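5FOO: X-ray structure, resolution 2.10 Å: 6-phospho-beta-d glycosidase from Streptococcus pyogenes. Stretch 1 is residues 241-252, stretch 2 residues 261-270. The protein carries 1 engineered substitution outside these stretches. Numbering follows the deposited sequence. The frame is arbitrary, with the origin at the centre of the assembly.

Stretch 1 (241-252) AHFAELWNNDLF
Stretch 2 (261-270) FPEELVAVLK

Residues 241-252 are helical throughout, within a longer helix; a wider pi-type turn at 246-250 is marked by Asp250 N to Glu245 O (2.9 Å) and a weak bond from Leu251 N to Leu246 O (3.1 Å). In the second stretch, Phe261 (phi/psi -89/153) and Pro262 (-71/130) are extended, and Pro262 is the N-cap of helix 263-270, its O accepting from Val266 N at 3.1 Å. The axes approach to 9.8 Å with a signed crossing angle of -108°; contacts run from His242 to Leu251 and include the segment before helix 263-270. CA-CA distances set the register: Leu246 to Leu265, 6.1 Å, and Leu251 to Phe261, 5.8 Å. Together the stretches bury 541 Å².

Leu265 is the knob, seated among Phe243, Leu246, Trp247 and Leu251. Its chi1 t, chi2 p rotamer directs the two methyls differently: CD1 lies 3.8 Å from Phe243 CE1 and 4.3 Å from Trp247 CE3, at the indole edge, whereas CD2 lies 3.7 Å from both Leu251 CB and Leu246 O. A branched aliphatic chain suits this aromatic and aliphatic hole. Phe243 and Trp247 leave their backbone sideways, yet chi1 t (-179° and 176°) brings their rings nearer the partner; Phe243 CE1 also meets Val268 CG1 at 3.7 Å.

Leu246 (m, t) points toward the second stretch, its CD2 4.3 Å from Pro262 CB and its CD1 3.8 Å from Glu264 CD. The compact proline ring also packs its CG 3.7 Å from Asp250 CB. Leu251 (t, t) extends CD2 to the edge of the Phe261 ring, 3.7 Å from CE1.

The exposed polar contact joins His242 (chi1 t, chi2 68°) to Glu264, whose t, t chain is extended enough to reach it. His242 NE2 donates to Glu264 OE1 at 2.8 Å and 178°, with the acceptor near the imidazole plane.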

ATOM      1  N   ALA A 241      -3.766   4.615  22.976  1.00 31.34           N
ATOM      2  CA  ALA A 241      -3.726   5.302  21.647  1.00 31.32           C
ATOM      3  C   ALA A 241      -2.344   5.805  21.325  1.00 31.98           C
ATOM      4  O   ALA A 241      -1.840   5.621  20.204  1.00 32.79           O
ATOM      5  CB  ALA A 241      -4.718   6.471  21.590  1.00 32.84           C
ATOM      6  N   HIS A 242      -1.708   6.348  22.359  1.00 32.33           N
ATOM      7  CA  HIS A 242      -0.365   6.841  22.260  1.00 30.99           C
ATOM      8  C   HIS A 242       0.555   5.729  21.809  1.00 32.91           C
ATOM      9  O   HIS A 242       1.337   5.926  20.853  1.00 34.90           O
ATOM     10  CB  HIS A 242       0.141   7.431  23.589  1.00 33.09           C
ATOM     11  CG  HIS A 242       1.482   8.080  23.461  1.00 36.05           C
ATOM     12  ND1 HIS A 242       1.675   9.234  22.732  1.00 38.65           N
ATOM     13  CD2 HIS A 242       2.698   7.704  23.877  1.00 34.20           C
ATOM     14  CE1 HIS A 242       2.939   9.572  22.754  1.00 36.11           C
ATOM     15  NE2 HIS A 242       3.583   8.653  23.436  1.00 35.85           N
ATOM     16  N   PHE A 243       0.510   4.576  22.477  1.00 29.02           N
ATOM     17  CA  PHE A 243       1.417   3.521  22.071  1.00 27.08           C
ATOM     18  C   PHE A 243       1.009   2.968  20.711  1.00 24.07           C
ATOM     19  O   PHE A 243       1.862   2.700  19.878  1.00 26.96           O
ATOM     20  CB  PHE A 243       1.669   2.413  23.143  1.00 27.82           C
ATOM     21  CG  PHE A 243       2.642   1.369  22.653  1.00 27.34           C
ATOM     22  CD1 PHE A 243       4.015   1.562  22.767  1.00 26.71           C
ATOM     23  CD2 PHE A 243       2.193   0.285  21.927  1.00 26.50           C
ATOM     24  CE1 PHE A 243       4.890   0.638  22.208  1.00 27.41           C
ATOM     25  CE2 PHE A 243       3.094  -0.654  21.370  1.00 28.66           C
ATOM     26  CZ  PHE A 243       4.420  -0.474  21.507  1.00 24.78           C
ATOM     27  N   ALA A 244      -0.287   2.838  20.440  1.00 25.16           N
ATOM     28  CA  ALA A 244      -0.697   2.324  19.164  1.00 25.05           C
ATOM     29  C   ALA A 244      -0.209   3.207  17.985  1.00 27.12           C
ATOM     30  O   ALA A 244       0.109   2.687  16.891  1.00 26.56           O
ATOM     31  CB  ALA A 244      -2.166   2.144  19.092  1.00 25.21           C
ATOM     32  N   GLU A 245      -0.110   4.511  18.236  1.00 30.40           N
ATOM     33  CA  GLU A 245       0.429   5.444  17.212  1.00 31.54           C
ATOM     34  C   GLU A 245       1.891   5.258  17.089  1.00 29.31           C
ATOM     35  O   GLU A 245       2.385   5.160  15.974  1.00 27.21           O
ATOM     36  CB  GLU A 245       0.083   6.899  17.500  1.00 31.35           C
ATOM     37  CG  GLU A 245      -1.438   7.043  17.531  1.00 38.85           C
ATOM     38  CD  GLU A 245      -2.020   8.153  16.731  1.00 42.85           C
ATOM     39  OE1 GLU A 245      -1.268   9.046  16.377  1.00 50.89           O
ATOM     40  OE2 GLU A 245      -3.249   8.115  16.484  1.00 40.09           O
ATOM     41  N   LEU A 246       2.588   5.148  18.218  1.00 28.14           N
ATOM     42  CA  LEU A 246       4.043   4.969  18.157  1.00 30.47           C
ATOM     43  C   LEU A 246       4.476   3.831  17.245  1.00 29.44           C
ATOM     44  O   LEU A 246       5.441   3.988  16.481  1.00 29.43           O
ATOM     45  CB  LEU A 246       4.689   4.711  19.514  1.00 31.41           C
ATOM     46  CG  LEU A 246       4.917   5.830  20.491  1.00 36.30           C
ATOM     47  CD1 LEU A 246       5.464   5.206  21.769  1.00 37.13           C
ATOM     48  CD2 LEU A 246       5.919   6.818  19.925  1.00 38.36           C
ATOM     49  N   TRP A 247       3.813   2.677  17.409  1.00 28.23           N
ATOM     50  CA  TRP A 247       4.056   1.488  16.640  1.00 28.39           C
ATOM     51  C   TRP A 247       3.472   1.579  15.222  1.00 28.34           C
ATOM     52  O   TRP A 247       4.203   1.413  14.266  1.00 28.97           O
ATOM     53  CB  TRP A 247       3.520   0.214  17.376  1.00 27.11           C
ATOM     54  CG  TRP A 247       3.649  -1.025  16.582  1.00 23.60           C
ATOM     55  CD1 TRP A 247       2.639  -1.636  15.892  1.00 23.99           C
ATOM     56  CD2 TRP A 247       4.815  -1.852  16.393  1.00 24.26           C
ATOM     57  NE1 TRP A 247       3.103  -2.732  15.252  1.00 25.28           N
ATOM     58  CE2 TRP A 247       4.449  -2.876  15.520  1.00 24.94           C
ATOM     59  CE3 TRP A 247       6.139  -1.797  16.836  1.00 25.04           C
ATOM     60  CZ2 TRP A 247       5.324  -3.844  15.123  1.00 24.26           C
ATOM     61  CZ3 TRP A 247       7.000  -2.763  16.443  1.00 24.72           C
ATOM     62  CH2 TRP A 247       6.603  -3.773  15.582  1.00 24.39           C
ATOM     63  N   ASN A 248       2.168   1.762  15.099  1.00 30.31           N
ATOM     64  CA  ASN A 248       1.505   1.611  13.796  1.00 32.88           C
ATOM     65  C   ASN A 248       1.804   2.764  12.817  1.00 29.26           C
ATOM     66  O   ASN A 248       1.699   2.571  11.621  1.00 32.63           O
ATOM     67  CB  ASN A 248      -0.021   1.410  13.917  1.00 32.00           C
ATOM     68  CG  ASN A 248      -0.372   0.125  14.647  1.00 37.39           C
ATOM     69  OD1 ASN A 248      -0.274  -0.967  14.082  1.00 36.73           O
ATOM     70  ND2 ASN A 248      -0.689   0.237  15.944  1.00 37.79           N
ATOM     71  N   ASN A 249       2.137   3.935  13.343  1.00 27.29           N
ATOM     72  CA  ASN A 249       2.378   5.125  12.528  1.00 31.17           C
ATOM     73  C   ASN A 249       3.825   5.617  12.631  1.00 31.25           C
ATOM     74  O   ASN A 249       4.520   5.685  11.598  1.00 26.59           O
ATOM     75  CB  ASN A 249       1.375   6.225  12.862  1.00 30.70           C
ATOM     76  CG  ASN A 249      -0.050   5.789  12.545  1.00 34.83           C
ATOM     77  OD1 ASN A 249      -0.256   4.841  11.796  1.00 42.78           O
ATOM     78  ND2 ASN A 249      -1.003   6.465  13.074  1.00 31.78           N
ATOM     79  N   ASP A 250       4.268   5.931  13.849  1.00 29.70           N
ATOM     80  CA  ASP A 250       5.527   6.646  14.034  1.00 27.34           C
ATOM     81  C   ASP A 250       6.765   5.924  13.586  1.00 29.42           C
ATOM     82  O   ASP A 250       7.666   6.576  13.040  1.00 26.80           O
ATOM     83  CB  ASP A 250       5.716   7.082  15.445  1.00 29.19           C
ATOM     84  CG  ASP A 250       4.702   8.068  15.898  1.00 34.06           C
ATOM     85  OD1 ASP A 250       3.705   8.365  15.188  1.00 39.47           O
ATOM     86  OD2 ASP A 250       4.869   8.507  17.022  1.00 46.10           O
ATOM     87  N   LEU A 251       6.838   4.603  13.801  1.00 29.22           N
ATOM     88  CA  LEU A 251       8.052   3.834  13.487  1.00 28.78           C
ATOM     89  C   LEU A 251       8.437   4.158  12.018  1.00 29.21           C
ATOM     90  O   LEU A 251       9.501   4.660  11.739  1.00 28.74           O
ATOM     91  CB  LEU A 251       7.800   2.327  13.669  1.00 27.21           C
ATOM     92  CG  LEU A 251       9.009   1.393  13.637  1.00 27.89           C
ATOM     93  CD1 LEU A 251       8.625  -0.056  14.009  1.00 27.25           C
ATOM     94  CD2 LEU A 251       9.669   1.357  12.278  1.00 30.65           C
ATOM     95  N   PHE A 252       7.554   3.866  11.086  1.00 27.90           N
ATOM     96  CA  PHE A 252       7.932   4.019   9.686  1.00 27.55           C
ATOM     97  C   PHE A 252       7.919   5.503   9.216  1.00 26.03           C
ATOM     98  O   PHE A 252       8.713   5.852   8.334  1.00 28.53           O
ATOM     99  CB  PHE A 252       7.102   3.131   8.760  1.00 25.14           C
ATOM    100  CG  PHE A 252       7.477   1.663   8.807  1.00 25.96           C
ATOM    101  CD1 PHE A 252       8.676   1.213   8.306  1.00 25.85           C
ATOM    102  CD2 PHE A 252       6.599   0.718   9.366  1.00 28.02           C
ATOM    103  CE1 PHE A 252       9.027  -0.147   8.335  1.00 27.37           C
ATOM    104  CE2 PHE A 252       6.955  -0.640   9.447  1.00 28.97           C
ATOM    105  CZ  PHE A 252       8.162  -1.076   8.910  1.00 27.87           C
ATOM    106  N   PHE A 261      14.397   6.644  14.306  1.00 30.67           N
ATOM    107  CA  PHE A 261      13.274   5.927  14.923  1.00 29.69           C
ATOM    108  C   PHE A 261      12.766   6.732  16.113  1.00 28.82           C
ATOM    109  O   PHE A 261      13.495   7.472  16.661  1.00 28.92           O
ATOM    110  CB  PHE A 261      13.708   4.586  15.298  1.00 30.51           C
ATOM    111  CG  PHE A 261      13.998   3.717  14.117  1.00 29.68           C
ATOM    112  CD1 PHE A 261      12.968   3.191  13.384  1.00 27.73           C
ATOM    113  CD2 PHE A 261      15.306   3.450  13.731  1.00 27.79           C
ATOM    114  CE1 PHE A 261      13.250   2.394  12.269  1.00 31.59           C
ATOM    115  CE2 PHE A 261      15.562   2.667  12.629  1.00 30.96           C
ATOM    116  CZ  PHE A 261      14.535   2.137  11.896  1.00 28.52           C
ATOM    117  N   PRO A 262      11.496   6.608  16.488  1.00 29.41           N
ATOM    118  CA  PRO A 262      11.043   7.372  17.663  1.00 30.56           C
ATOM    119  C   PRO A 262      11.615   6.817  18.963  1.00 36.14           C
ATOM    120  O   PRO A 262      11.533   5.589  19.219  1.00 37.05           O
ATOM    121  CB  PRO A 262       9.536   7.216  17.659  1.00 31.73           C
ATOM    122  CG  PRO A 262       9.196   6.344  16.501  1.00 30.77           C
ATOM    123  CD  PRO A 262      10.444   5.778  15.901  1.00 29.63           C
ATOM    124  N   GLU A 263      12.176   7.711  19.770  1.00 38.03           N
ATOM    125  CA  GLU A 263      12.966   7.352  20.954  1.00 39.54           C
ATOM    126  C   GLU A 263      12.111   6.613  21.987  1.00 34.17           C
ATOM    127  O   GLU A 263      12.524   5.622  22.593  1.00 29.76           O
ATOM    128  CB  GLU A 263      13.531   8.618  21.591  1.00 45.55           C
ATOM    129  CG  GLU A 263      14.564   9.350  20.770  1.00 54.02           C
ATOM    130  CD  GLU A 263      15.940   9.251  21.357  1.00 72.51           C
ATOM    131  OE1 GLU A 263      16.563   8.165  21.186  1.00 78.29           O
ATOM    132  OE2 GLU A 263      16.372  10.251  21.996  1.00 71.68           O
ATOM    133  N   GLU A 264      10.888   7.076  22.139  1.00 31.45           N
ATOM    134  CA  GLU A 264       9.984   6.454  23.080  1.00 37.89           C
ATOM    135  C   GLU A 264       9.682   5.002  22.696  1.00 36.21           C
ATOM    136  O   GLU A 264       9.584   4.149  23.578  1.00 32.10           O
ATOM    137  CB  GLU A 264       8.705   7.277  23.239  1.00 41.09           C
ATOM    138  CG  GLU A 264       7.853   6.822  24.405  1.00 44.46           C
ATOM    139  CD  GLU A 264       6.537   7.577  24.532  1.00 46.52           C
ATOM    140  OE1 GLU A 264       6.305   8.598  23.842  1.00 48.66           O
ATOM    141  OE2 GLU A 264       5.709   7.146  25.352  1.00 49.16           O
ATOM    142  N   LEU A 265       9.572   4.729  21.384  1.00 32.28           N
ATOM    143  CA  LEU A 265       9.285   3.402  20.922  1.00 32.29           C
ATOM    144  C   LEU A 265      10.469   2.490  21.189  1.00 31.70           C
ATOM    145  O   LEU A 265      10.302   1.391  21.691  1.00 30.56           O
ATOM    146  CB  LEU A 265       8.825   3.342  19.429  1.00 31.93           C
ATOM    147  CG  LEU A 265       8.664   1.931  18.845  1.00 31.70           C
ATOM    148  CD1 LEU A 265       7.528   1.181  19.570  1.00 29.67           C
ATOM    149  CD2 LEU A 265       8.415   1.985  17.341  1.00 32.83           C
ATOM    150  N   VAL A 266      11.643   2.934  20.777  1.00 31.09           N
ATOM    151  CA  VAL A 266      12.879   2.309  21.123  1.00 30.53           C
ATOM    152  C   VAL A 266      12.998   1.933  22.615  1.00 31.04           C
ATOM    153  O   VAL A 266      13.402   0.826  22.882  1.00 30.69           O
ATOM    154  CB  VAL A 266      14.089   3.185  20.729  1.00 33.03           C
ATOM    155  CG1 VAL A 266      15.395   2.701  21.347  1.00 31.50           C
ATOM    156  CG2 VAL A 266      14.273   3.133  19.217  1.00 36.98           C
ATOM    157  N   ALA A 267      12.720   2.839  23.552  1.00 30.66           N
ATOM    158  CA  ALA A 267      12.770   2.491  25.007  1.00 34.16           C
ATOM    159  C   ALA A 267      11.764   1.365  25.354  1.00 32.51           C
ATOM    160  O   ALA A 267      12.115   0.449  26.074  1.00 37.31           O
ATOM    161  CB  ALA A 267      12.500   3.730  25.877  1.00 37.02           C
ATOM    162  N   VAL A 268      10.556   1.363  24.780  1.00 28.91           N
ATOM    163  CA  VAL A 268       9.633   0.261  25.042  1.00 30.75           C
ATOM    164  C   VAL A 268      10.184  -1.079  24.542  1.00 33.48           C
ATOM    165  O   VAL A 268      10.159  -2.106  25.257  1.00 31.40           O
ATOM    166  CB  VAL A 268       8.221   0.555  24.515  1.00 32.92           C
ATOM    167  CG1 VAL A 268       7.287  -0.659  24.637  1.00 34.08           C
ATOM    168  CG2 VAL A 268       7.631   1.793  25.222  1.00 33.68           C
ATOM    169  N   LEU A 269      10.679  -1.076  23.320  1.00 29.56           N
ATOM    170  CA  LEU A 269      11.136  -2.324  22.694  1.00 32.56           C
ATOM    171  C   LEU A 269      12.307  -2.914  23.478  1.00 33.77           C
ATOM    172  O   LEU A 269      12.346  -4.118  23.678  1.00 33.73           O
ATOM    173  CB  LEU A 269      11.559  -2.100  21.225  1.00 29.47           C
ATOM    174  CG  LEU A 269      10.401  -1.720  20.302  1.00 28.31           C
ATOM    175  CD1 LEU A 269      11.019  -1.389  18.952  1.00 30.21           C
ATOM    176  CD2 LEU A 269       9.362  -2.834  20.173  1.00 27.33           C
ATOM    177  N   LYS A 270      13.199  -2.038  23.936  1.00 34.26           N
ATOM    178  CA  LYS A 270      14.384  -2.405  24.731  1.00 39.34           C
ATOM    179  C   LYS A 270      13.998  -2.944  26.109  1.00 35.12           C
ATOM    180  O   LYS A 270      14.498  -3.963  26.526  1.00 35.48           O
ATOM    181  CB  LYS A 270      15.224  -1.174  24.891  1.00 42.02           C
ATOM    182  CG  LYS A 270      16.637  -1.286  25.409  1.00 43.49           C
ATOM    183  CD  LYS A 270      17.030   0.192  25.672  1.00 54.09           C
ATOM    184  CE  LYS A 270      18.510   0.493  25.684  1.00 60.46           C
ATOM    185  NZ  LYS A 270      19.159  -0.442  26.637  1.00 59.04           N
TER